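Local coordinates for RavA (PDB 6WO6), which is an effector of the pathogen Legionella pneumophila, probably acting during infection of host cells, though its biochemical activity is unknown, at residues Asp8-Leu13 against Glu31-Leu36; Glu18-Gly23 against Ala27-Glu32. The protein carries 2 engineered substitutions. All blocks are in the same frame, centred on the assembly; numbering follows the deposited sequence.

Contact 1 of 2, residues Asp8-Leu13 against Glu31-Leu36; sequences DELKGL and EELNKL
Leu10 reaches across to the helix 30-34 with one methyl, CD1, which comes to rest over the step from Glu32 to Leu33. Its CB points toward 31-36 and CG lies beside the backbone N (chi1 -64°), which sends CD1 onto the other helix. Leu10 CD1 lies 3.8 Å from Glu32 CB, at the aliphatic root of that side chain, and the two side chains cross at about a right angle. The same methyl packs against the branch of Leu33, with Leu10 CD1 3.8 Å from Leu33 CG, so a single methyl serves two neighbouring residues of one helical turn. A second, looser patch sets Leu36 CD2 4.3 Å from Lys11 CB, while the extended lysine chain carries its ammonium away from the other segment. In the all-helical N-terminal part of RavA, near one end of an elongated chain, the end of helix 7-11 thus packs on the last turn of helix 30-34 and on the residues just after it, Leu36 among them. Gly12 and Lys35 are the first residues to leave helical backbone angles. Glu32 bends at chi2 (-63°), and its OE2 forms a salt bridge with Lys35 NZ at 3.0 Å, within 31-36 rather than across the contact. In the next shell, Leu33 and Leu36 both lean on Leu44 of helix 38-51, and Leu10 also touches Phe5 and Leu20.

Contact 2 of 2, residues Glu18-Gly23 against Ala27-Glu32; sequences EVLGNG and AENREE
Leu20 and Asn29 meet obliquely, the leucine presenting the methyl CD2 to the amide end of the asparagine. Leu20 CD2 stands 3.6 Å from Asn29 ND2, and the carbon of the amide, Asn29 CG, is slightly farther from that methyl, at 4.0 Å. Asn29 has CG beside its backbone N (chi1 -53°) and chi2 near -91°, which turns the amide nitrogen toward Leu20. This nitrogen is not left to the methyl alone: Asn29 ND2 hydrogen-bonds to Ala25 O, and OD1 has a weak bond from Phe5 N. Helix 23-28 runs from one segment into the other, Gly23 opening it and Ala27 and Glu28 closing it, with helix 16-20 before it and helix 30-34 after, in a run of short helices joined by tight turns. Asn22 is the N-cap of helix 23-28, its OD1 bonding to Ala25 N, while Asn29 sits both just past that helix and at the N-cap position of the next, without making a capping bond. Within helix 23-28 the two segments are tied by an ordinary i to i+4 bond, Ala27 N to Gly23 O at 2.9 Å. Ala27 CB also lies 3.5 Å from Gly23 O. Farther out, Arg30 NH1 bonds to Ala67 O.

How the contacts relate
Contacts 1 and 2 lie about 10 Å apart, centre to centre, at one end of the chain, over 40 Å from its centre. Each has two buried touching residues, Leu10 and Leu33 against Leu20 and Asn29; contact 1 adds the exposed Lys11. Contact 1 is apolar where it crosses, its salt bridge staying inside one segment; contact 2 mixes methyl-to-amide packing with a backbone hydrogen bond, its bonded residues about one helical turn apart, against two intervening helices in contact 1. Helix 30-34 touches through Glu32 and Leu33 in contact 1, but contact 2 meets it at its N-cap position, Asn29. Leu10 CD2 joins them, 4.1 Å from Leu20 CD2, helix to helix, and 3.8 Å from Asn29 OD1, leucine on amide.

Contact 1 of 2, residues Asp8-Leu13 against Glu31-Leu36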
loop_
_atom_site.group_PDB
_atom_site.type_symbol
_atom_site.label_atom_id
_atom_site.label_comp_id
_atom_site.label_asym_id
_atom_site.label_seq_id
_atom_site.Cartn_x
_atom_site.Cartn_y
_atom_site.Cartn_z
ATOM N N ASP A 8 18.926 27.842 31.727
ATOM C CA ASP A 8 19.852 27.133 30.852
ATOM C C ASP A 8 19.818 25.631 31.097
ATOM O O ASP A 8 19.991 24.846 30.158
ATOM C CB ASP A 8 21.266 27.680 31.053
ATOM C CG ASP A 8 21.333 29.190 30.901
ATOM O OD1 ASP A 8 21.094 29.902 31.901
ATOM O OD2 ASP A 8 21.601 29.670 29.779
ATOM N N GLU A 9 19.592 25.212 32.345
ATOM C CA GLU A 9 19.545 23.786 32.647
ATOM C C GLU A 9 18.327 23.125 32.014
ATOM O O GLU A 9 18.416 21.996 31.518
ATOM C CB GLU A 9 19.562 23.571 34.161
ATOM C CG GLU A 9 20.927 23.779 34.791
ATOM C CD GLU A 9 20.896 23.689 36.301
ATOM O OE1 GLU A 9 19.788 23.737 36.880
ATOM O OE2 GLU A 9 21.981 23.573 36.911
ATOM N N LEU A 10 17.178 23.809 32.024
ATOM C CA LEU A 10 16.024 23.317 31.277
ATOM C C LEU A 10 16.305 23.323 29.782
ATOM O O LEU A 10 15.894 22.410 29.057
ATOM C CB LEU A 10 14.790 24.162 31.590
ATOM C CG LEU A 10 14.287 24.134 33.034
ATOM C CD1 LEU A 10 13.287 25.253 33.278
ATOM C CD2 LEU A 10 13.671 22.780 33.359
ATOM N N LYS A 11 17.014 24.348 29.305
ATOM C CA LYS A 11 17.385 24.402 27.897
ATOM C C LYS A 11 18.295 23.240 27.508
ATOM O O LYS A 11 18.283 22.802 26.353
ATOM C CB LYS A 11 18.048 25.751 27.608
ATOM C CG LYS A 11 18.453 26.000 26.170
ATOM C CD LYS A 11 19.207 27.322 26.070
ATOM C CE LYS A 11 19.845 27.507 24.703
ATOM N NZ LYS A 11 20.893 28.563 24.740
ATOM N N GLY A 12 19.067 22.707 28.455
ATOM C CA GLY A 12 20.044 21.676 28.158
ATOM C C GLY A 12 19.718 20.276 28.624
ATOM O O GLY A 12 20.619 19.425 28.641
ATOM N N LEU A 13 18.475 19.993 29.012
ATOM C CA LEU A 13 18.108 18.638 29.395
ATOM C C LEU A 13 18.292 17.696 28.213
ATOM O O LEU A 13 17.936 18.023 27.077
ATOM C CB LEU A 13 16.663 18.596 29.881
ATOM C CG LEU A 13 16.315 19.468 31.086
ATOM C CD1 LEU A 13 14.822 19.424 31.373
ATOM C CD2 LEU A 13 17.112 19.028 32.304
ATOM N N GLU A 31 8.068 29.039 36.275
ATOM C CA GLU A 31 8.685 30.357 36.159
ATOM C C GLU A 31 9.922 30.313 35.267
ATOM O O GLU A 31 10.050 31.098 34.316
ATOM C CB GLU A 31 9.034 30.889 37.550
ATOM C CG GLU A 31 9.602 32.302 37.561
ATOM C CD GLU A 31 9.954 32.776 38.961
ATOM O OE1 GLU A 31 9.672 32.035 39.928
ATOM O OE2 GLU A 31 10.513 33.888 39.096
ATOM N N GLU A 32 10.842 29.386 35.550
ATOM C CA GLU A 32 12.054 29.288 34.746
ATOM C C GLU A 32 11.756 28.844 33.320
ATOM O O GLU A 32 12.458 29.258 32.391
ATOM C CB GLU A 32 13.051 28.340 35.408
ATOM C CG GLU A 32 13.659 28.893 36.690
ATOM C CD GLU A 32 14.484 30.148 36.453
ATOM O OE1 GLU A 32 15.227 30.191 35.450
ATOM O OE2 GLU A 32 14.388 31.095 37.262
ATOM N N LEU A 33 10.730 28.011 33.121
ATOM C CA LEU A 33 10.320 27.664 31.763
ATOM C C LEU A 33 9.801 28.887 31.018
ATOM O O LEU A 33 10.042 29.040 29.815
ATOM C CB LEU A 33 9.248 26.572 31.784
ATOM C CG LEU A 33 9.684 25.118 31.963
ATOM C CD1 LEU A 33 8.483 24.254 32.306
ATOM C CD2 LEU A 33 10.378 24.603 30.712
ATOM N N ASN A 34 9.078 29.765 31.718
ATOM C CA ASN A 34 8.565 30.977 31.093
ATOM C C ASN A 34 9.650 32.017 30.859
ATOM O O ASN A 34 9.445 32.936 30.061
ATOM C CB ASN A 34 7.440 31.578 31.938
ATOM C CG ASN A 34 6.202 30.706 31.958
ATOM O OD1 ASN A 34 6.044 29.815 31.122
ATOM N ND2 ASN A 34 5.313 30.961 32.910
ATOM N N LYS A 35 10.795 31.896 31.532
ATOM C CA LYS A 35 11.924 32.779 31.255
ATOM C C LYS A 35 12.701 32.392 29.990
ATOM O O LYS A 35 13.755 32.983 29.728
ATOM C CB LYS A 35 12.873 32.813 32.457
ATOM C CG LYS A 35 12.277 33.450 33.703
ATOM C CD LYS A 35 13.151 33.204 34.925
ATOM C CE LYS A 35 14.534 33.810 34.756
ATOM N NZ LYS A 35 15.350 33.664 35.993
ATOM N N LEU A 36 12.216 31.433 29.205
ATOM C CA LEU A 36 12.912 30.986 28.005
ATOM C C LEU A 36 12.556 31.853 26.804
ATOM O O LEU A 36 11.435 32.359 26.687
ATOM C CB LEU A 36 12.570 29.528 27.687
ATOM C CG LEU A 36 13.125 28.410 28.571
ATOM C CD1 LEU A 36 12.479 27.088 28.196
ATOM C CD2 LEU A 36 14.636 28.313 28.443
#

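Contact 2 of 2, residues Glu18-Gly23 against Ala27-Glu32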
loop_
_atom_site.group_PDB
_atom_site.type_symbol
_atom_site.label_atom_id
_atom_site.label_comp_id
_atom_site.label_asym_id
_atom_site.label_seq_id
_atom_site.Cartn_x
_atom_site.Cartn_y
_atom_site.Cartn_z
ATOM N N GLU A 18 11.549 12.497 30.291
ATOM C CA GLU A 18 11.737 11.814 31.565
ATOM C C GLU A 18 11.732 12.793 32.732
ATOM O O GLU A 18 11.309 12.439 33.838
ATOM C CB GLU A 18 13.043 11.019 31.542
ATOM C CG GLU A 18 13.152 10.027 30.387
ATOM N N VAL A 19 12.174 14.027 32.505
ATOM C CA VAL A 19 12.336 14.995 33.585
ATOM C C VAL A 19 11.081 15.835 33.786
ATOM O O VAL A 19 10.693 16.111 34.923
ATOM C CB VAL A 19 13.568 15.882 33.303
ATOM C CG1 VAL A 19 13.775 16.888 34.426
ATOM C CG2 VAL A 19 14.810 15.024 33.111
ATOM N N LEU A 20 10.424 16.250 32.700
ATOM C CA LEU A 20 9.312 17.193 32.763
ATOM C C LEU A 20 7.995 16.581 32.294
ATOM O O LEU A 20 7.052 17.316 31.985
ATOM C CB LEU A 20 9.625 18.439 31.930
ATOM C CG LEU A 20 10.896 19.231 32.249
ATOM C CD1 LEU A 20 11.118 20.319 31.211
ATOM C CD2 LEU A 20 10.828 19.834 33.642
ATOM N N GLY A 21 7.904 15.253 32.242
ATOM C CA GLY A 21 6.755 14.599 31.645
ATOM C C GLY A 21 5.605 14.279 32.581
ATOM O O GLY A 21 4.985 13.219 32.461
ATOM N N ASN A 22 5.309 15.180 33.514
ATOM C CA ASN A 22 4.116 15.066 34.341
ATOM C C ASN A 22 3.744 16.453 34.845
ATOM O O ASN A 22 4.463 17.430 34.625
ATOM C CB ASN A 22 4.310 14.075 35.500
ATOM C CG ASN A 22 5.642 14.244 36.209
ATOM O OD1 ASN A 22 6.166 15.351 36.324
ATOM N ND2 ASN A 22 6.193 13.136 36.691
ATOM N N GLY A 23 2.596 16.530 35.520
ATOM C CA GLY A 23 2.106 17.821 35.979
ATOM C C GLY A 23 2.976 18.437 37.059
ATOM O O GLY A 23 3.187 19.654 37.077
ATOM N N ALA A 27 4.771 22.101 36.846
ATOM C CA ALA A 27 4.411 23.184 37.756
ATOM C C ALA A 27 5.620 23.701 38.529
ATOM O O ALA A 27 5.716 24.904 38.796
ATOM C CB ALA A 27 3.320 22.719 38.722
ATOM N N GLU A 28 6.546 22.811 38.899
ATOM C CA GLU A 28 7.727 23.240 39.644
ATOM C C GLU A 28 8.576 24.211 38.835
ATOM O O GLU A 28 9.149 25.159 39.387
ATOM C CB GLU A 28 8.569 22.030 40.047
ATOM C CG GLU A 28 7.930 21.103 41.058
ATOM C CD GLU A 28 8.730 19.824 41.242
ATOM O OE1 GLU A 28 9.750 19.656 40.538
ATOM O OE2 GLU A 28 8.340 18.987 42.083
ATOM N N ASN A 29 8.669 23.992 37.524
ATOM C CA ASN A 29 9.572 24.740 36.663
ATOM C C ASN A 29 8.858 25.813 35.847
ATOM O O ASN A 29 9.426 26.311 34.870
ATOM C CB ASN A 29 10.314 23.779 35.732
ATOM C CG ASN A 29 11.006 22.658 36.486
ATOM O OD1 ASN A 29 12.169 22.776 36.871
ATOM N ND2 ASN A 29 10.291 21.562 36.700
ATOM N N ARG A 30 7.640 26.195 36.242
ATOM C CA ARG A 30 6.834 27.106 35.429
ATOM C C ARG A 30 7.542 28.437 35.205
ATOM O O ARG A 30 7.618 28.929 34.072
ATOM C CB ARG A 30 5.472 27.326 36.089
ATOM C CG ARG A 30 4.601 28.365 35.397
ATOM C CD ARG A 30 3.287 28.586 36.135
ATOM N NE ARG A 30 2.412 27.418 36.061
ATOM C CZ ARG A 30 2.305 26.495 37.012
ATOM N NH1 ARG A 30 1.481 25.468 36.848
ATOM N NH2 ARG A 30 3.018 26.596 38.126
ATOM N N GLU A 31 8.068 29.039 36.275
ATOM C CA GLU A 31 8.685 30.357 36.159
ATOM C C GLU A 31 9.922 30.313 35.267
ATOM O O GLU A 31 10.050 31.098 34.316
ATOM C CB GLU A 31 9.034 30.889 37.550
ATOM C CG GLU A 31 9.602 32.302 37.561
ATOM C CD GLU A 31 9.954 32.776 38.961
ATOM O OE1 GLU A 31 9.672 32.035 39.928
ATOM O OE2 GLU A 31 10.513 33.888 39.096
ATOM N N GLU A 32 10.842 29.386 35.550
ATOM C CA GLU A 32 12.054 29.288 34.746
ATOM C C GLU A 32 11.756 28.844 33.320
ATOM O O GLU A 32 12.458 29.258 32.391
ATOM C CB GLU A 32 13.051 28.340 35.408
ATOM C CG GLU A 32 13.659 28.893 36.690
ATOM C CD GLU A 32 14.484 30.148 36.453
ATOM O OE1 GLU A 32 15.227 30.191 35.450
ATOM O OE2 GLU A 32 14.388 31.095 37.262
#